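Cystathionine gamma-lyase (Saccharomyces cerevisiae, PDB 1N8P) is a pyridoxal-5'-phosphate-dependent enzyme of the Cys/Met metabolism family, built from subunits that each combine a large mixed beta sheet with covering helices. Local coordinates at residues Ala84-Ser89 with Leu141-Thr146; Phe123-Leu128 with Thr151-Asp156; Asp162-His167 with Gln171-Val176; Gln88-Gly93 with His117-Ser122. All coordinates share one frame; numbering follows the deposited sequence.

Contact 1 (Ala84-Ser89 with Leu141-Thr146); sequences ATILQS and LVWIET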
loop_
_atom_site.group_PDB
_atom_site.type_symbol
_atom_site.label_atom_id
_atom_site.label_comp_id
_atom_site.label_asym_id
_atom_site.label_seq_id
_atom_site.Cartn_x
_atom_site.Cartn_y
_atom_site.Cartn_z
ATOM N N ALA A 84 -1.623 27.345 1.680
ATOM C CA ALA A 84 -1.082 27.778 2.958
ATOM C C ALA A 84 0.371 28.180 2.880
ATOM O O ALA A 84 0.762 29.198 3.444
ATOM C CB ALA A 84 -1.260 26.683 4.009
ATOM N N THR A 85 1.170 27.372 2.203
ATOM C CA THR A 85 2.580 27.666 2.071
ATOM C C THR A 85 2.722 28.970 1.297
ATOM O O THR A 85 3.590 29.786 1.599
ATOM C CB THR A 85 3.292 26.523 1.343
ATOM O OG1 THR A 85 3.029 25.318 2.061
ATOM C CG2 THR A 85 4.818 26.764 1.261
ATOM N N ILE A 86 1.851 29.176 0.314
ATOM C CA ILE A 86 1.919 30.390 -0.474
ATOM C C ILE A 86 1.563 31.624 0.370
ATOM O O ILE A 86 2.212 32.668 0.263
ATOM C CB ILE A 86 0.982 30.329 -1.693
ATOM C CG1 ILE A 86 1.345 29.143 -2.591
ATOM C CG2 ILE A 86 1.110 31.622 -2.495
ATOM C CD1 ILE A 86 0.494 29.067 -3.911
ATOM N N LEU A 87 0.548 31.518 1.213
ATOM C CA LEU A 87 0.192 32.653 2.022
ATOM C C LEU A 87 1.217 32.959 3.115
ATOM O O LEU A 87 1.411 34.115 3.479
ATOM C CB LEU A 87 -1.177 32.437 2.640
ATOM C CG LEU A 87 -2.323 32.399 1.635
ATOM C CD1 LEU A 87 -3.594 31.956 2.326
ATOM C CD2 LEU A 87 -2.530 33.760 1.019
ATOM N N GLN A 88 1.882 31.942 3.651
ATOM C CA GLN A 88 2.845 32.188 4.716
ATOM C C GLN A 88 4.192 32.605 4.154
ATOM O O GLN A 88 5.087 32.978 4.905
ATOM C CB GLN A 88 2.985 30.951 5.618
ATOM C CG GLN A 88 3.755 29.781 5.030
ATOM C CD GLN A 88 3.392 28.438 5.690
ATOM O OE1 GLN A 88 4.084 27.429 5.502
ATOM N NE2 GLN A 88 2.294 28.421 6.453
ATOM N N SER A 89 4.335 32.542 2.835
ATOM C CA SER A 89 5.573 32.945 2.191
ATOM C C SER A 89 5.469 34.452 1.979
ATOM O O SER A 89 6.447 35.112 1.599
ATOM C CB SER A 89 5.770 32.235 0.835
ATOM O OG SER A 89 4.962 32.787 -0.200
ATOM N N LEU A 141 -0.792 39.543 -3.256
ATOM C CA LEU A 141 -1.247 38.353 -3.966
ATOM C C LEU A 141 -2.567 38.627 -4.655
ATOM O O LEU A 141 -3.370 39.400 -4.165
ATOM C CB LEU A 141 -1.417 37.168 -2.968
ATOM C CG LEU A 141 -1.887 35.743 -3.394
ATOM C CD1 LEU A 141 -0.744 34.919 -3.943
ATOM C CD2 LEU A 141 -2.448 34.994 -2.199
ATOM N N VAL A 142 -2.765 37.997 -5.807
ATOM C CA VAL A 142 -4.021 38.077 -6.559
ATOM C C VAL A 142 -4.315 36.608 -6.851
ATOM O O VAL A 142 -3.542 35.943 -7.561
ATOM C CB VAL A 142 -3.885 38.843 -7.900
ATOM C CG1 VAL A 142 -5.215 38.897 -8.606
ATOM C CG2 VAL A 142 -3.435 40.237 -7.642
ATOM N N TRP A 143 -5.410 36.108 -6.282
ATOM C CA TRP A 143 -5.777 34.714 -6.458
ATOM C C TRP A 143 -6.928 34.574 -7.430
ATOM O O TRP A 143 -7.982 35.161 -7.235
ATOM C CB TRP A 143 -6.145 34.113 -5.107
ATOM C CG TRP A 143 -6.198 32.604 -5.063
ATOM C CD1 TRP A 143 -7.257 31.810 -5.386
ATOM C CD2 TRP A 143 -5.160 31.722 -4.612
ATOM N NE1 TRP A 143 -6.949 30.498 -5.161
ATOM C CE2 TRP A 143 -5.667 30.413 -4.684
ATOM C CE3 TRP A 143 -3.855 31.914 -4.154
ATOM C CZ2 TRP A 143 -4.912 29.293 -4.313
ATOM C CZ3 TRP A 143 -3.110 30.802 -3.787
ATOM C CH2 TRP A 143 -3.643 29.510 -3.870
ATOM N N ILE A 144 -6.707 33.799 -8.485
ATOM C CA ILE A 144 -7.717 33.562 -9.502
ATOM C C ILE A 144 -8.081 32.086 -9.604
ATOM O O ILE A 144 -7.222 31.238 -9.784
ATOM C CB ILE A 144 -7.229 34.011 -10.875
ATOM C CG1 ILE A 144 -7.065 35.526 -10.903
ATOM C CG2 ILE A 144 -8.196 33.559 -11.934
ATOM C CD1 ILE A 144 -6.528 36.036 -12.248
ATOM N N GLU A 145 -9.369 31.803 -9.496
ATOM C CA GLU A 145 -9.883 30.454 -9.578
ATOM C C GLU A 145 -10.551 30.431 -10.948
ATOM O O GLU A 145 -11.761 30.499 -11.047
ATOM C CB GLU A 145 -10.900 30.254 -8.462
ATOM C CG GLU A 145 -11.295 28.838 -8.171
ATOM C CD GLU A 145 -12.306 28.772 -7.053
ATOM O OE1 GLU A 145 -13.443 29.237 -7.273
ATOM O OE2 GLU A 145 -11.965 28.270 -5.956
ATOM N N THR A 146 -9.743 30.327 -12.002
ATOM C CA THR A 146 -10.257 30.372 -13.368
ATOM C C THR A 146 -11.684 29.901 -13.495
ATOM O O THR A 146 -12.575 30.738 -13.642
ATOM C CB THR A 146 -9.350 29.631 -14.376
ATOM O OG1 THR A 146 -8.769 28.467 -13.763
ATOM C CG2 THR A 146 -8.273 30.583 -14.894
#

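Contact 2 (Phe123-Leu128 with Thr151-Asp156); sequences FTNDLL and TLKVTD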
loop_
_atom_site.group_PDB
_atom_site.type_symbol
_atom_site.label_atom_id
_atom_site.label_comp_id
_atom_site.label_asym_id
_atom_site.label_seq_id
_atom_site.Cartn_x
_atom_site.Cartn_y
_atom_site.Cartn_z
ATOM N N PHE A 123 -12.224 39.886 -0.682
ATOM C CA PHE A 123 -12.881 39.074 -1.705
ATOM C C PHE A 123 -13.605 39.964 -2.680
ATOM O O PHE A 123 -14.327 40.875 -2.284
ATOM C CB PHE A 123 -13.890 38.095 -1.092
ATOM C CG PHE A 123 -13.283 37.136 -0.102
ATOM C CD1 PHE A 123 -13.203 37.465 1.242
ATOM C CD2 PHE A 123 -12.794 35.899 -0.517
ATOM C CE1 PHE A 123 -12.648 36.573 2.164
ATOM C CE2 PHE A 123 -12.234 34.995 0.398
ATOM C CZ PHE A 123 -12.162 35.332 1.739
ATOM N N THR A 124 -13.418 39.689 -3.963
ATOM C CA THR A 124 -14.037 40.482 -5.005
ATOM C C THR A 124 -14.594 39.603 -6.071
ATOM O O THR A 124 -13.970 38.636 -6.467
ATOM C CB THR A 124 -13.026 41.382 -5.696
ATOM O OG1 THR A 124 -12.469 42.291 -4.742
ATOM C CG2 THR A 124 -13.694 42.138 -6.845
ATOM N N ASN A 125 -15.776 39.949 -6.543
ATOM C CA ASN A 125 -16.402 39.206 -7.618
ATOM C C ASN A 125 -16.083 40.119 -8.799
ATOM O O ASN A 125 -15.715 41.276 -8.578
ATOM C CB ASN A 125 -17.900 39.123 -7.364
ATOM C CG ASN A 125 -18.607 38.279 -8.375
ATOM O OD1 ASN A 125 -18.513 38.520 -9.579
ATOM N ND2 ASN A 125 -19.335 37.275 -7.896
ATOM N N ASP A 126 -16.186 39.629 -10.032
ATOM C CA ASP A 126 -15.884 40.483 -11.184
ATOM C C ASP A 126 -14.498 41.089 -10.932
ATOM O O ASP A 126 -14.369 42.225 -10.475
ATOM C CB ASP A 126 -16.944 41.591 -11.302
ATOM C CG ASP A 126 -16.928 42.298 -12.657
ATOM O OD1 ASP A 126 -16.966 41.615 -13.703
ATOM O OD2 ASP A 126 -16.901 43.550 -12.678
ATOM N N LEU A 127 -13.466 40.310 -11.236
ATOM C CA LEU A 127 -12.085 40.718 -11.013
ATOM C C LEU A 127 -11.590 41.922 -11.813
ATOM O O LEU A 127 -11.122 42.901 -11.231
ATOM C CB LEU A 127 -11.163 39.528 -11.263
ATOM C CG LEU A 127 -9.776 39.644 -10.648
ATOM C CD1 LEU A 127 -9.913 39.900 -9.160
ATOM C CD2 LEU A 127 -8.987 38.370 -10.902
ATOM N N LEU A 128 -11.694 41.854 -13.141
ATOM C CA LEU A 128 -11.224 42.935 -14.015
ATOM C C LEU A 128 -11.798 44.338 -13.825
ATOM O O LEU A 128 -11.327 45.272 -14.452
ATOM C CB LEU A 128 -11.390 42.532 -15.473
ATOM C CG LEU A 128 -10.509 41.360 -15.919
ATOM C CD1 LEU A 128 -10.767 41.048 -17.378
ATOM C CD2 LEU A 128 -9.049 41.715 -15.715
ATOM N N THR A 151 -20.597 28.445 -10.419
ATOM C CA THR A 151 -21.180 29.243 -11.498
ATOM C C THR A 151 -20.436 28.933 -12.797
ATOM O O THR A 151 -21.013 28.929 -13.887
ATOM C CB THR A 151 -21.097 30.756 -11.167
ATOM O OG1 THR A 151 -21.874 31.020 -9.996
ATOM C CG2 THR A 151 -21.646 31.605 -12.305
ATOM N N LEU A 152 -19.144 28.669 -12.659
ATOM C CA LEU A 152 -18.300 28.332 -13.783
ATOM C C LEU A 152 -17.937 29.513 -14.671
ATOM O O LEU A 152 -17.941 29.397 -15.890
ATOM C CB LEU A 152 -18.964 27.222 -14.595
ATOM C CG LEU A 152 -19.216 25.940 -13.788
ATOM C CD1 LEU A 152 -19.658 24.811 -14.694
ATOM C CD2 LEU A 152 -17.954 25.550 -13.079
ATOM N N LYS A 153 -17.584 30.629 -14.029
ATOM C CA LYS A 153 -17.197 31.887 -14.680
ATOM C C LYS A 153 -15.718 31.909 -15.075
ATOM O O LYS A 153 -14.855 31.766 -14.239
ATOM C CB LYS A 153 -17.487 33.056 -13.725
ATOM C CG LYS A 153 -17.127 34.431 -14.269
ATOM C CD LYS A 153 -17.266 35.525 -13.226
ATOM C CE LYS A 153 -18.697 35.614 -12.711
ATOM N NZ LYS A 153 -19.097 34.419 -11.899
ATOM N N VAL A 154 -15.424 32.106 -16.346
ATOM C CA VAL A 154 -14.044 32.125 -16.792
ATOM C C VAL A 154 -13.425 33.503 -16.627
ATOM O O VAL A 154 -14.100 34.493 -16.829
ATOM C CB VAL A 154 -13.967 31.732 -18.261
ATOM C CG1 VAL A 154 -12.559 31.863 -18.769
ATOM C CG2 VAL A 154 -14.450 30.307 -18.421
ATOM N N THR A 155 -12.148 33.561 -16.270
ATOM C CA THR A 155 -11.425 34.808 -16.081
ATOM C C THR A 155 -10.199 34.858 -17.003
ATOM O O THR A 155 -9.520 33.841 -17.239
ATOM C CB THR A 155 -10.932 34.996 -14.611
ATOM O OG1 THR A 155 -12.049 35.136 -13.726
ATOM C CG2 THR A 155 -10.075 36.238 -14.489
ATOM N N ASP A 156 -9.926 36.050 -17.540
ATOM C CA ASP A 156 -8.782 36.238 -18.435
ATOM C C ASP A 156 -7.473 36.458 -17.657
ATOM O O ASP A 156 -7.148 37.567 -17.206
ATOM C CB ASP A 156 -9.029 37.413 -19.386
ATOM C CG ASP A 156 -8.115 37.378 -20.607
ATOM O OD1 ASP A 156 -6.888 37.209 -20.450
ATOM O OD2 ASP A 156 -8.631 37.525 -21.728
#

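Contact 3 (Asp162-His167 with Gln171-Val176); sequences DLIKKH and QDVILV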
loop_
_atom_site.group_PDB
_atom_site.type_symbol
_atom_site.label_atom_id
_atom_site.label_comp_id
_atom_site.label_asym_id
_atom_site.label_seq_id
_atom_site.Cartn_x
_atom_site.Cartn_y
_atom_site.Cartn_z
ATOM N N ASP A 162 -1.775 41.703 -16.658
ATOM C CA ASP A 162 -1.509 43.028 -17.183
ATOM C C ASP A 162 -1.983 44.078 -16.209
ATOM O O ASP A 162 -1.213 44.927 -15.794
ATOM C CB ASP A 162 -2.243 43.219 -18.508
ATOM C CG ASP A 162 -1.563 42.528 -19.656
ATOM O OD1 ASP A 162 -0.457 41.967 -19.422
ATOM O OD2 ASP A 162 -2.137 42.563 -20.778
ATOM N N LEU A 163 -3.266 44.018 -15.863
ATOM C CA LEU A 163 -3.878 44.961 -14.930
ATOM C C LEU A 163 -3.027 45.125 -13.676
ATOM O O LEU A 163 -3.053 46.167 -13.043
ATOM C CB LEU A 163 -5.264 44.463 -14.533
ATOM C CG LEU A 163 -6.294 45.456 -14.008
ATOM C CD1 LEU A 163 -6.658 46.433 -15.110
ATOM C CD2 LEU A 163 -7.540 44.709 -13.559
ATOM N N ILE A 164 -2.270 44.091 -13.324
ATOM C CA ILE A 164 -1.425 44.129 -12.135
ATOM C C ILE A 164 -0.160 44.931 -12.406
ATOM O O ILE A 164 0.287 45.693 -11.546
ATOM C CB ILE A 164 -1.073 42.683 -11.644
ATOM C CG1 ILE A 164 -2.312 42.027 -11.034
ATOM C CG2 ILE A 164 0.004 42.715 -10.598
ATOM C CD1 ILE A 164 -2.057 40.676 -10.425
ATOM N N LYS A 165 0.410 44.759 -13.597
ATOM C CA LYS A 165 1.609 45.496 -14.014
ATOM C C LYS A 165 1.296 46.996 -14.150
ATOM O O LYS A 165 2.186 47.848 -14.078
ATOM C CB LYS A 165 2.117 44.988 -15.365
ATOM C CG LYS A 165 2.677 43.594 -15.337
ATOM C CD LYS A 165 3.165 43.166 -16.724
ATOM C CE LYS A 165 2.026 43.043 -17.756
ATOM N NZ LYS A 165 1.085 41.900 -17.519
ATOM N N LYS A 166 0.026 47.315 -14.361
ATOM C CA LYS A 166 -0.388 48.692 -14.495
ATOM C C LYS A 166 -0.651 49.351 -13.158
ATOM O O LYS A 166 0.014 50.320 -12.803
ATOM C CB LYS A 166 -1.634 48.762 -15.337
ATOM C CG LYS A 166 -2.234 50.132 -15.393
ATOM C CD LYS A 166 -3.284 50.170 -16.458
ATOM C CE LYS A 166 -4.040 51.454 -16.454
ATOM N NZ LYS A 166 -5.183 51.293 -17.383
ATOM N N HIS A 167 -1.621 48.826 -12.412
ATOM C CA HIS A 167 -1.968 49.384 -11.098
ATOM C C HIS A 167 -1.072 48.938 -9.935
ATOM O O HIS A 167 -1.415 49.154 -8.771
ATOM C CB HIS A 167 -3.431 49.074 -10.726
ATOM C CG HIS A 167 -4.431 49.567 -11.722
ATOM N ND1 HIS A 167 -4.701 48.902 -12.898
ATOM C CD2 HIS A 167 -5.222 50.665 -11.720
ATOM C CE1 HIS A 167 -5.618 49.569 -13.577
ATOM N NE2 HIS A 167 -5.950 50.642 -12.886
ATOM N N GLN A 171 5.868 46.414 -6.964
ATOM C CA GLN A 171 5.604 45.795 -5.671
ATOM C C GLN A 171 5.465 44.279 -5.649
ATOM O O GLN A 171 4.753 43.738 -4.819
ATOM C CB GLN A 171 4.374 46.445 -5.034
ATOM C CG GLN A 171 3.249 46.680 -5.989
ATOM C CD GLN A 171 2.233 47.668 -5.456
ATOM O OE1 GLN A 171 1.643 47.462 -4.400
ATOM N NE2 GLN A 171 2.022 48.750 -6.193
ATOM N N ASP A 172 6.161 43.602 -6.553
ATOM C CA ASP A 172 6.141 42.140 -6.636
ATOM C C ASP A 172 4.810 41.417 -6.405
ATOM O O ASP A 172 4.790 40.355 -5.780
ATOM C CB ASP A 172 7.176 41.570 -5.674
ATOM C CG ASP A 172 8.529 41.430 -6.311
ATOM O OD1 ASP A 172 8.621 40.718 -7.328
ATOM O OD2 ASP A 172 9.498 42.026 -5.803
ATOM N N VAL A 173 3.705 41.967 -6.901
ATOM C CA VAL A 173 2.417 41.324 -6.713
ATOM C C VAL A 173 2.351 40.086 -7.585
ATOM O O VAL A 173 2.256 40.200 -8.797
ATOM C CB VAL A 173 1.259 42.279 -7.075
ATOM C CG1 VAL A 173 -0.067 41.535 -7.141
ATOM C CG2 VAL A 173 1.163 43.361 -6.028
ATOM N N ILE A 174 2.417 38.904 -6.966
ATOM C CA ILE A 174 2.341 37.649 -7.706
ATOM C C ILE A 174 0.891 37.214 -7.918
ATOM O O ILE A 174 0.038 37.363 -7.043
ATOM C CB ILE A 174 3.076 36.504 -6.969
ATOM C CG1 ILE A 174 2.351 36.161 -5.669
ATOM C CG2 ILE A 174 4.510 36.911 -6.671
ATOM C CD1 ILE A 174 3.098 35.175 -4.827
ATOM N N LEU A 175 0.623 36.676 -9.091
ATOM C CA LEU A 175 -0.706 36.193 -9.445
ATOM C C LEU A 175 -0.750 34.648 -9.397
ATOM O O LEU A 175 0.013 33.964 -10.094
ATOM C CB LEU A 175 -1.062 36.674 -10.865
ATOM C CG LEU A 175 -2.358 36.202 -11.513
ATOM C CD1 LEU A 175 -3.519 36.799 -10.773
ATOM C CD2 LEU A 175 -2.395 36.612 -12.957
ATOM N N VAL A 176 -1.641 34.105 -8.574
ATOM C CA VAL A 176 -1.778 32.652 -8.493
ATOM C C VAL A 176 -3.103 32.236 -9.126
ATOM O O VAL A 176 -4.121 32.882 -8.895
ATOM C CB VAL A 176 -1.762 32.160 -7.041
ATOM C CG1 VAL A 176 -1.977 30.700 -7.019
ATOM C CG2 VAL A 176 -0.433 32.489 -6.371
#

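Contact 4 (Gln88-Gly93 with His117-Ser122); sequences QSLPQG and HGVETS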
loop_
_atom_site.group_PDB
_atom_site.type_symbol
_atom_site.label_atom_id
_atom_site.label_comp_id
_atom_site.label_asym_id
_atom_site.label_seq_id
_atom_site.Cartn_x
_atom_site.Cartn_y
_atom_site.Cartn_z
ATOM N N GLN A 88 1.882 31.942 3.651
ATOM C CA GLN A 88 2.845 32.188 4.716
ATOM C C GLN A 88 4.192 32.605 4.154
ATOM O O GLN A 88 5.087 32.978 4.905
ATOM C CB GLN A 88 2.985 30.951 5.618
ATOM C CG GLN A 88 3.755 29.781 5.030
ATOM C CD GLN A 88 3.392 28.438 5.690
ATOM O OE1 GLN A 88 4.084 27.429 5.502
ATOM N NE2 GLN A 88 2.294 28.421 6.453
ATOM N N SER A 89 4.335 32.542 2.835
ATOM C CA SER A 89 5.573 32.945 2.191
ATOM C C SER A 89 5.469 34.452 1.979
ATOM O O SER A 89 6.447 35.112 1.599
ATOM C CB SER A 89 5.770 32.235 0.835
ATOM O OG SER A 89 4.962 32.787 -0.200
ATOM N N LEU A 90 4.282 34.998 2.229
ATOM C CA LEU A 90 4.083 36.432 2.070
ATOM C C LEU A 90 4.755 37.218 3.197
ATOM O O LEU A 90 4.997 36.691 4.284
ATOM C CB LEU A 90 2.590 36.787 2.033
ATOM C CG LEU A 90 1.754 36.390 0.819
ATOM C CD1 LEU A 90 0.412 37.065 0.938
ATOM C CD2 LEU A 90 2.440 36.772 -0.468
ATOM N N PRO A 91 5.064 38.498 2.943
ATOM C CA PRO A 91 5.704 39.303 3.984
ATOM C C PRO A 91 4.695 39.574 5.095
ATOM O O PRO A 91 3.526 39.845 4.818
ATOM C CB PRO A 91 6.113 40.559 3.231
ATOM C CG PRO A 91 5.013 40.695 2.209
ATOM C CD PRO A 91 4.835 39.287 1.719
ATOM N N GLN A 92 5.143 39.484 6.344
ATOM C CA GLN A 92 4.263 39.706 7.488
ATOM C C GLN A 92 3.418 40.964 7.309
ATOM O O GLN A 92 3.928 42.033 6.981
ATOM C CB GLN A 92 5.090 39.789 8.773
ATOM C CG GLN A 92 4.280 39.945 10.064
ATOM C CD GLN A 92 3.272 38.828 10.288
ATOM O OE1 GLN A 92 2.315 38.677 9.524
ATOM N NE2 GLN A 92 3.481 38.037 11.341
ATOM N N GLY A 93 2.114 40.821 7.523
ATOM C CA GLY A 93 1.212 41.948 7.354
ATOM C C GLY A 93 1.096 42.362 5.890
ATOM O O GLY A 93 1.631 43.399 5.498
ATOM N N HIS A 117 -5.059 38.404 12.555
ATOM C CA HIS A 117 -5.505 39.332 11.511
ATOM C C HIS A 117 -4.415 39.572 10.438
ATOM O O HIS A 117 -4.592 40.419 9.545
ATOM C CB HIS A 117 -5.889 40.664 12.176
ATOM C CG HIS A 117 -7.230 41.192 11.774
ATOM N ND1 HIS A 117 -7.657 41.234 10.463
ATOM C CD2 HIS A 117 -8.220 41.755 12.508
ATOM C CE1 HIS A 117 -8.849 41.802 10.406
ATOM N NE2 HIS A 117 -9.212 42.128 11.632
ATOM N N GLY A 118 -3.310 38.816 10.549
ATOM C CA GLY A 118 -2.143 38.902 9.660
ATOM C C GLY A 118 -2.210 39.274 8.175
ATOM O O GLY A 118 -1.918 40.415 7.791
ATOM N N VAL A 119 -2.542 38.306 7.325
ATOM C CA VAL A 119 -2.636 38.578 5.896
ATOM C C VAL A 119 -4.047 39.046 5.544
ATOM O O VAL A 119 -5.008 38.284 5.659
ATOM C CB VAL A 119 -2.298 37.317 5.037
ATOM C CG1 VAL A 119 -2.698 37.549 3.588
ATOM C CG2 VAL A 119 -0.814 37.018 5.093
ATOM N N GLU A 120 -4.160 40.304 5.131
ATOM C CA GLU A 120 -5.443 40.862 4.732
ATOM C C GLU A 120 -6.050 40.053 3.597
ATOM O O GLU A 120 -5.374 39.243 2.970
ATOM C CB GLU A 120 -5.276 42.275 4.225
ATOM C CG GLU A 120 -4.979 43.301 5.253
ATOM C CD GLU A 120 -4.866 44.647 4.615
ATOM O OE1 GLU A 120 -5.894 45.135 4.086
ATOM O OE2 GLU A 120 -3.742 45.201 4.632
ATOM N N THR A 121 -7.319 40.305 3.307
ATOM C CA THR A 121 -8.001 39.570 2.259
ATOM C C THR A 121 -9.295 40.270 1.896
ATOM O O THR A 121 -10.212 40.321 2.722
ATOM C CB THR A 121 -8.377 38.138 2.725
ATOM O OG1 THR A 121 -7.199 37.420 3.115
ATOM C CG2 THR A 121 -9.068 37.383 1.607
ATOM N N SER A 122 -9.377 40.807 0.679
ATOM C CA SER A 122 -10.607 41.459 0.230
ATOM C C SER A 122 -11.196 40.691 -0.961
ATOM O O SER A 122 -10.721 40.807 -2.090
ATOM C CB SER A 122 -10.361 42.943 -0.119
ATOM O OG SER A 122 -9.249 43.123 -0.967
#

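Contact 1 (Ala84-Ser89 with Leu141-Thr146)
Leu141 begins the contact and uses both of its methyl branches. Its CG lies anti to the backbone N (chi1 -180°), which carries the two methyls towards helix 84-88. CD2 of Leu141 meets CD2 of Leu87 at 3.4 Å, and CD1 of Leu141 meets CG2 of Ile86 at 4.1 Å. In both pairs the side chains cross at about a right angle. Val142 and Ile144 belong to the other face of the sheet, where both pack on Val160 of helix 157-167. Trp143, between them, returns to the side of helix 84-88. CD1 of Ile86 approaches the benzo end of the indole obliquely, 4.0 Å from CZ3 and 4.2 Å from CH2 of Trp143. Ile86 therefore reaches two strand residues, one with each branch. All four touching residues are buried. Past the strand, Glu145 touches pyridoxal-5'-phosphate, and its carboxylate takes weak hydrogen bonds from the backbone N atoms of Tyr103 and Asn149. The helix and strand axes run nearly antiparallel, at 159°, and 11.2 Å apart. A helix laid on an inner strand of a largely parallel sheet, with another helix on the reverse face and the cofactor beyond the strand end, is typical of the large domain of aminotransferase-like (fold type I) pyridoxal-phosphate enzymes.

Contact 2 (Phe123-Leu128 with Thr151-Asp156)
Leu127 and Thr155 make the buried part of this contact, methyl to methyl. CD2 of Leu127 lies 4.3 Å from CG2 of Thr155, and the CA atoms of these two residues are 7.8 Å apart. Each of the two points its CB towards the other segment. The second touch is nearer the surface: OD1 of Asn125 lies 4.3 Å from CE of Lys153. It is a van der Waals approach to the aliphatic part of the lysine. Lys153 starts out extended and then bends about CG-CD (chi3 -60°), which brings CE alongside Asn125. On the other side of this touch, CG of Asn125 is anti to its backbone N (chi1 -176°), and the amide end reaches towards the lysine. The charged end of Lys153 has a partner elsewhere, since NZ forms a salt bridge with Asp101. This bridge fixes the far end of the lysine. Further out, Asp156 is the N-cap of the next helix: OD1 accepts from Lys159 N and weakly from Gln158 N, and OD2 is paired with Lys297 in a salt bridge. The contact thus sets the turn from the short strand 122-124, outermost of the sheet within this chain, into helix 127-134 against the loop that leads into helix 157-167, with Thr155 also on Ile99 of strand 95-99 and Val154 on helix 292-298.

Contact 3 (Asp162-His167 with Gln171-Val176)
Ile164 carries this contact, and Val173 and Leu175 receive it. At CB the isoleucine divides. CG2 is placed anti to the backbone N (chi1 -72° for the other branch, CG1) and rests on Val173, 3.7 Å from its CG1 and 3.8 Å from its CB. CG1 extends straight on and bears CD1, which reaches between the two partners. CD1 of Ile164 lies 3.9 Å from CG1 of Val173 and 4.1 Å from CB of Leu175. CD1 of Leu175 is at a similar distance, so the tip of Ile164 sits on three carbons of the segment 171-176. Val142 of the neighbouring strand also packs on Ile164. The contact is wholly apolar here. Nearer the turn, NE2 of Gln171 is 4.3 Å from O of His167, too far for a hydrogen bond. The imidazole of His167 folds back on its own helix: ND1 donates to Leu163 O at 3.2 Å, in the carbonyl plane and on a lone pair, with the acceptor also in the ring plane. His167 N donates to Leu163 O as well, so two bonds from one residue converge on that oxygen. Gln171 O accepts from Lys140 NZ, and Leu175 N is bonded to Asp195 OD2. Together these residues pack helix 157-167 on strand 174-178 and on the residues just before it, the closing half of a beta-alpha-beta crossover between the parallel neighbours 139-144 and 174-178.

Contact 4 (Gln88-Gly93 with His117-Ser122)
Leu90 is the first residue of 88-93 to touch the other segment. Its CD1 meets CG1 of Val119 at 4.1 Å, and the two side chains cross at about a right angle. Both residues are buried. CG1 of Val119 is anti to the backbone N (chi1 168°), on the side that faces the leucine. These two loops feed the neighbouring parallel strands 95-99 and 122-124 at one side of the large mixed sheet, and they pack together just before the strands pair. Gln92 comes next. Its chain folds at CB-CG (chi2 57°), so that OE1 accepts a weak bond of 2.9 Å from Gly93 N. The same OE1 of Gln92 lies 4.5 Å from CA of Gly118. Gln92 also packs on Gln92 of the second subunit. At Gly93 the backbones come closest, with its CA 5.1 Å from that of Gly118. The touch is a CA-H...O contact from Gly93 CA to Gly118 O, at 3.5 Å and fairly straight (160°). Across from Gly93, within the other segment, Thr121 OG1 donates to Glu120 O at 2.6 Å, from above the carbonyl plane and not on a lone pair. Gly93 O takes a weak bond from Asn138 ND2, which also donates to Glu120 OE2, while the backbones of Ser94 and Glu120 are hydrogen-bonded.

From the N terminus, helix 79-88 opens contact 1, and the loop after it opens contact 4; the two share Gln88 and Ser89. Contact 4 closes first, at 117-122, and so lies within the span of contact 1. Segment 123-128 follows directly and opens contact 2. Contact 1 then closes at 141-146 before contact 2 closes at 151-156, so these two cross. Contact 3 comes last and closes a short turn of its own. Contacts 1 and 3 meet where Val142 and Ile144 pair with Val176, and Ile144 packs on Leu127 and Thr155 of contact 2. Together they tie the sheet to helices on both faces and to strand 122-124, its outermost within this chain.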